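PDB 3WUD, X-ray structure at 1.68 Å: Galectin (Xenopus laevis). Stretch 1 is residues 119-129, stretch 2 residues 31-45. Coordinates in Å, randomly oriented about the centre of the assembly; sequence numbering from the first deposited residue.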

# COMPACT_ATOMS: atom_id res chain seq x y z
N THR A 119 -2.45 14.05 10.28
CA THR A 119 -1.75 13.16 9.34
C THR A 119 -2.73 12.61 8.28
O THR A 119 -3.92 12.39 8.60
CB THR A 119 -1.24 11.96 10.14
OG1 THR A 119 -0.53 12.47 11.27
CG2 THR A 119 -0.30 11.19 9.39
N ILE A 120 -2.22 12.39 7.07
CA ILE A 120 -2.91 11.56 6.09
C ILE A 120 -2.71 10.09 6.40
O ILE A 120 -1.57 9.58 6.42
CB ILE A 120 -2.55 11.93 4.66
CG1 ILE A 120 -3.11 13.35 4.39
CG2 ILE A 120 -3.08 10.88 3.66
CD1 ILE A 120 -2.54 14.07 3.22
N THR A 121 -3.84 9.40 6.57
CA THR A 121 -3.83 8.00 6.95
C THR A 121 -4.62 7.07 6.02
O THR A 121 -4.71 5.90 6.31
CB THR A 121 -4.38 7.85 8.39
OG1 THR A 121 -5.76 8.27 8.41
CG2 THR A 121 -3.48 8.65 9.32
N PHE A 122 -5.19 7.59 4.96
CA PHE A 122 -6.04 6.81 4.10
C PHE A 122 -5.77 7.09 2.62
O PHE A 122 -5.64 8.23 2.23
CB PHE A 122 -7.52 7.11 4.40
CG PHE A 122 -8.51 6.32 3.52
CD1 PHE A 122 -9.00 6.85 2.36
CD2 PHE A 122 -8.95 5.08 3.93
CE1 PHE A 122 -9.94 6.19 1.60
CE2 PHE A 122 -9.91 4.39 3.17
CZ PHE A 122 -10.34 4.92 1.98
N LEU A 123 -5.76 6.03 1.85
CA LEU A 123 -5.59 6.07 0.43
C LEU A 123 -6.56 5.09 -0.23
O LEU A 123 -6.76 3.94 0.20
CB LEU A 123 -4.17 5.65 0.10
CG LEU A 123 -3.85 5.43 -1.39
CD1 LEU A 123 -4.38 4.25 -2.21
CD2 LEU A 123 -4.01 6.64 -2.21
N SER A 124 -7.19 5.51 -1.30
CA SER A 124 -7.88 4.49 -2.13
C SER A 124 -7.70 4.83 -3.60
O SER A 124 -7.40 5.92 -3.98
CB SER A 124 -9.36 4.31 -1.78
OG SER A 124 -10.11 5.49 -2.05
N MET A 125 -7.88 3.84 -4.44
CA MET A 125 -7.74 4.13 -5.87
C MET A 125 -8.64 3.22 -6.67
O MET A 125 -9.00 2.11 -6.23
CB MET A 125 -6.29 4.04 -6.29
CG MET A 125 -5.74 2.64 -6.14
SD MET A 125 -3.95 2.65 -6.28
CE MET A 125 -3.62 1.82 -7.81
N ASP A 126 -8.98 3.65 -7.87
CA ASP A 126 -9.96 2.95 -8.68
C ASP A 126 -9.59 3.24 -10.15
O ASP A 126 -9.19 4.33 -10.48
CB ASP A 126 -11.37 3.47 -8.34
CG ASP A 126 -12.50 2.67 -9.00
OD1 ASP A 126 -12.39 1.43 -9.31
OD2 ASP A 126 -13.54 3.32 -9.20
N GLY A 127 -9.64 2.23 -11.00
CA GLY A 127 -9.39 2.44 -12.42
C GLY A 127 -7.92 2.41 -12.84
O GLY A 127 -7.62 2.66 -14.01
N ILE A 128 -7.04 2.13 -11.88
CA ILE A 128 -5.61 2.12 -12.11
C ILE A 128 -5.05 0.94 -11.31
O ILE A 128 -5.41 0.78 -10.17
CB ILE A 128 -4.93 3.50 -11.77
CG1 ILE A 128 -3.43 3.44 -12.04
CG2 ILE A 128 -5.21 3.98 -10.35
CD1 ILE A 128 -2.74 4.77 -11.85
N GLU A 129 -4.16 0.17 -11.91
CA GLU A 129 -3.63 -1.01 -11.26
C GLU A 129 -2.38 -0.65 -10.48
O GLU A 129 -1.48 -0.04 -11.00
CB GLU A 129 -3.36 -2.11 -12.30
CG GLU A 129 -4.64 -2.46 -13.04
CD GLU A 129 -4.49 -3.62 -14.02
OE1 GLU A 129 -3.87 -4.65 -13.61
OE2 GLU A 129 -4.98 -3.49 -15.20
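Stretch 2 31-45: KSFAINLGKDSSNYV

The strand of stretch 2 that begins at Ala34 pairs antiparallel with the strand of stretch 1 that ends at Asp126, with 170° between their directions and a closest axial approach of 4.5 Å. Backbone pairing supplies most of the hydrogen bonds. Ala34 and Asp126 exchange two hydrogen bonds, N to O 2.9 Å each way; Asn36 N reaches Ser124 O at 2.8 Å and Ser124 N returns to Asn36 O at 2.9 Å. Gly38 N donates to Phe122 O (2.9 Å), while Gly38 O accepts from Phe122 N (2.9 Å) and Thr121 N (3.1 Å). There the chain turns a corner, and at Gly38 a CB would strike Asn43 O.

Between these pairs, Leu37 faces Leu123 and Ile35 faces Met125, their side chains sharing one side of the sheet. Apolar side chains suit this buried face: Leu123 CD2 lies 3.2 Å from Leu37 CD2 and 3.6 Å from Ile35 CG2.

The other side is more polar. Asn36 ND2 donates to Ser124 OG (3.1 Å), the serine hydroxyl offering the amide an acceptor, and a water links Ser124 OG to Tyr44 OH, 2.8 Å from each. Beyond the corner, Asp40 O and Ser41 N lie over one face of the Phe122 ring, whose CE1 is 3.8 Å from Tyr44 CE1. Asp40 OD1 steadies the type I turn 40-43, accepting from Ser42 N and Asn43 ND2 (2.9 Å each).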

# COMPACT_ATOMS: atom_id res chain seq x y z
N LYS A 31 -11.66 4.92 -19.02
CA LYS A 31 -12.36 6.19 -19.25
C LYS A 31 -11.92 7.22 -18.24
O LYS A 31 -11.96 8.39 -18.56
CB LYS A 31 -13.85 6.00 -19.18
CG LYS A 31 -14.40 5.25 -20.39
CD LYS A 31 -15.53 4.40 -19.87
CE LYS A 31 -16.86 5.06 -20.14
NZ LYS A 31 -17.35 4.62 -21.50
N SER A 32 -11.50 6.77 -17.04
CA SER A 32 -10.94 7.65 -15.98
C SER A 32 -10.28 6.75 -14.89
O SER A 32 -10.46 5.51 -14.90
CB SER A 32 -12.06 8.50 -15.32
OG SER A 32 -12.97 7.66 -14.70
N PHE A 33 -9.54 7.32 -14.02
CA PHE A 33 -9.10 6.61 -12.81
C PHE A 33 -9.05 7.65 -11.65
O PHE A 33 -9.07 8.87 -11.90
CB PHE A 33 -7.74 5.91 -13.02
CG PHE A 33 -6.56 6.84 -13.24
CD1 PHE A 33 -5.73 7.19 -12.17
CD2 PHE A 33 -6.21 7.30 -14.51
CE1 PHE A 33 -4.65 8.02 -12.35
CE2 PHE A 33 -5.11 8.11 -14.71
CZ PHE A 33 -4.33 8.47 -13.63
N ALA A 34 -9.06 7.19 -10.39
CA ALA A 34 -9.08 8.16 -9.28
C ALA A 34 -8.15 7.63 -8.23
O ALA A 34 -8.09 6.40 -8.00
CB ALA A 34 -10.51 8.34 -8.73
N ILE A 35 -7.42 8.56 -7.60
CA ILE A 35 -6.66 8.27 -6.39
C ILE A 35 -7.16 9.26 -5.31
O ILE A 35 -7.23 10.48 -5.53
CB ILE A 35 -5.18 8.53 -6.63
CG1 ILE A 35 -4.64 7.64 -7.75
CG2 ILE A 35 -4.38 8.42 -5.30
CD1 ILE A 35 -3.47 8.27 -8.40
N ASN A 36 -7.61 8.69 -4.21
CA ASN A 36 -8.09 9.42 -3.07
C ASN A 36 -7.14 9.37 -1.87
O ASN A 36 -6.69 8.31 -1.54
CB ASN A 36 -9.37 8.75 -2.68
CG ASN A 36 -10.40 8.80 -3.78
OD1 ASN A 36 -10.66 9.86 -4.35
ND2 ASN A 36 -10.98 7.67 -4.07
N LEU A 37 -6.86 10.49 -1.23
CA LEU A 37 -6.03 10.54 -0.02
C LEU A 37 -6.81 11.30 1.03
O LEU A 37 -7.41 12.37 0.71
CB LEU A 37 -4.75 11.34 -0.29
CG LEU A 37 -3.64 10.74 -1.13
CD1 LEU A 37 -2.42 11.65 -0.94
CD2 LEU A 37 -3.31 9.38 -0.62
N GLY A 38 -6.82 10.84 2.27
CA GLY A 38 -7.52 11.57 3.30
C GLY A 38 -7.42 10.81 4.59
O GLY A 38 -6.32 10.30 4.96
N LYS A 39 -8.56 10.75 5.28
CA LYS A 39 -8.62 10.27 6.68
C LYS A 39 -9.38 8.98 6.86
O LYS A 39 -9.10 8.13 7.78
CB LYS A 39 -9.19 11.41 7.59
CG LYS A 39 -8.46 12.75 7.49
CD LYS A 39 -9.05 13.79 8.47
CE LYS A 39 -10.46 14.25 8.17
NZ LYS A 39 -10.75 15.35 9.13
N ASP A 40 -10.34 8.74 5.93
CA ASP A 40 -11.09 7.53 5.82
C ASP A 40 -11.93 7.57 4.52
O ASP A 40 -11.87 8.55 3.79
CB ASP A 40 -12.03 7.33 7.07
CG ASP A 40 -12.89 8.53 7.33
OD1 ASP A 40 -13.51 8.99 6.39
OD2 ASP A 40 -12.88 9.08 8.47
N SER A 41 -12.74 6.53 4.28
CA SER A 41 -13.52 6.38 3.06
C SER A 41 -14.57 7.48 2.90
O SER A 41 -15.03 7.70 1.82
CB SER A 41 -14.16 4.96 2.98
OG SER A 41 -15.16 4.78 3.94
N SER A 42 -14.86 8.24 3.96
CA SER A 42 -15.82 9.32 3.89
C SER A 42 -15.22 10.70 3.81
O SER A 42 -15.93 11.68 3.59
CB SER A 42 -16.82 9.26 5.12
OG SER A 42 -17.62 8.08 4.99
N ASN A 43 -13.89 10.81 3.93
CA ASN A 43 -13.19 12.06 4.10
C ASN A 43 -11.88 12.07 3.27
O ASN A 43 -10.85 11.51 3.62
CB ASN A 43 -12.89 12.28 5.57
CG ASN A 43 -14.16 12.58 6.40
OD1 ASN A 43 -14.72 13.63 6.28
ND2 ASN A 43 -14.67 11.60 7.08
N TYR A 44 -12.00 12.67 2.09
CA TYR A 44 -10.89 12.77 1.14
C TYR A 44 -10.45 14.21 1.18
O TYR A 44 -11.17 15.14 0.78
CB TYR A 44 -11.27 12.37 -0.28
CG TYR A 44 -11.94 11.05 -0.51
CD1 TYR A 44 -11.76 9.91 0.30
CD2 TYR A 44 -12.73 10.88 -1.65
CE1 TYR A 44 -12.38 8.68 0.01
CE2 TYR A 44 -13.35 9.65 -1.95
CZ TYR A 44 -13.17 8.57 -1.14
OH TYR A 44 -13.83 7.43 -1.52
N VAL A 45 -9.21 14.41 1.63
CA VAL A 45 -8.53 15.66 1.42
C VAL A 45 -8.33 15.96 -0.07
O VAL A 45 -8.47 17.08 -0.49
CB VAL A 45 -7.16 15.70 2.20
CG1 VAL A 45 -6.58 17.07 2.07
CG2 VAL A 45 -7.36 15.41 3.70
O HOH W 1 -9.87 2.40 -15.86
O HOH W 2 -7.36 5.99 8.71
O HOH W 3 -12.59 5.02 -0.82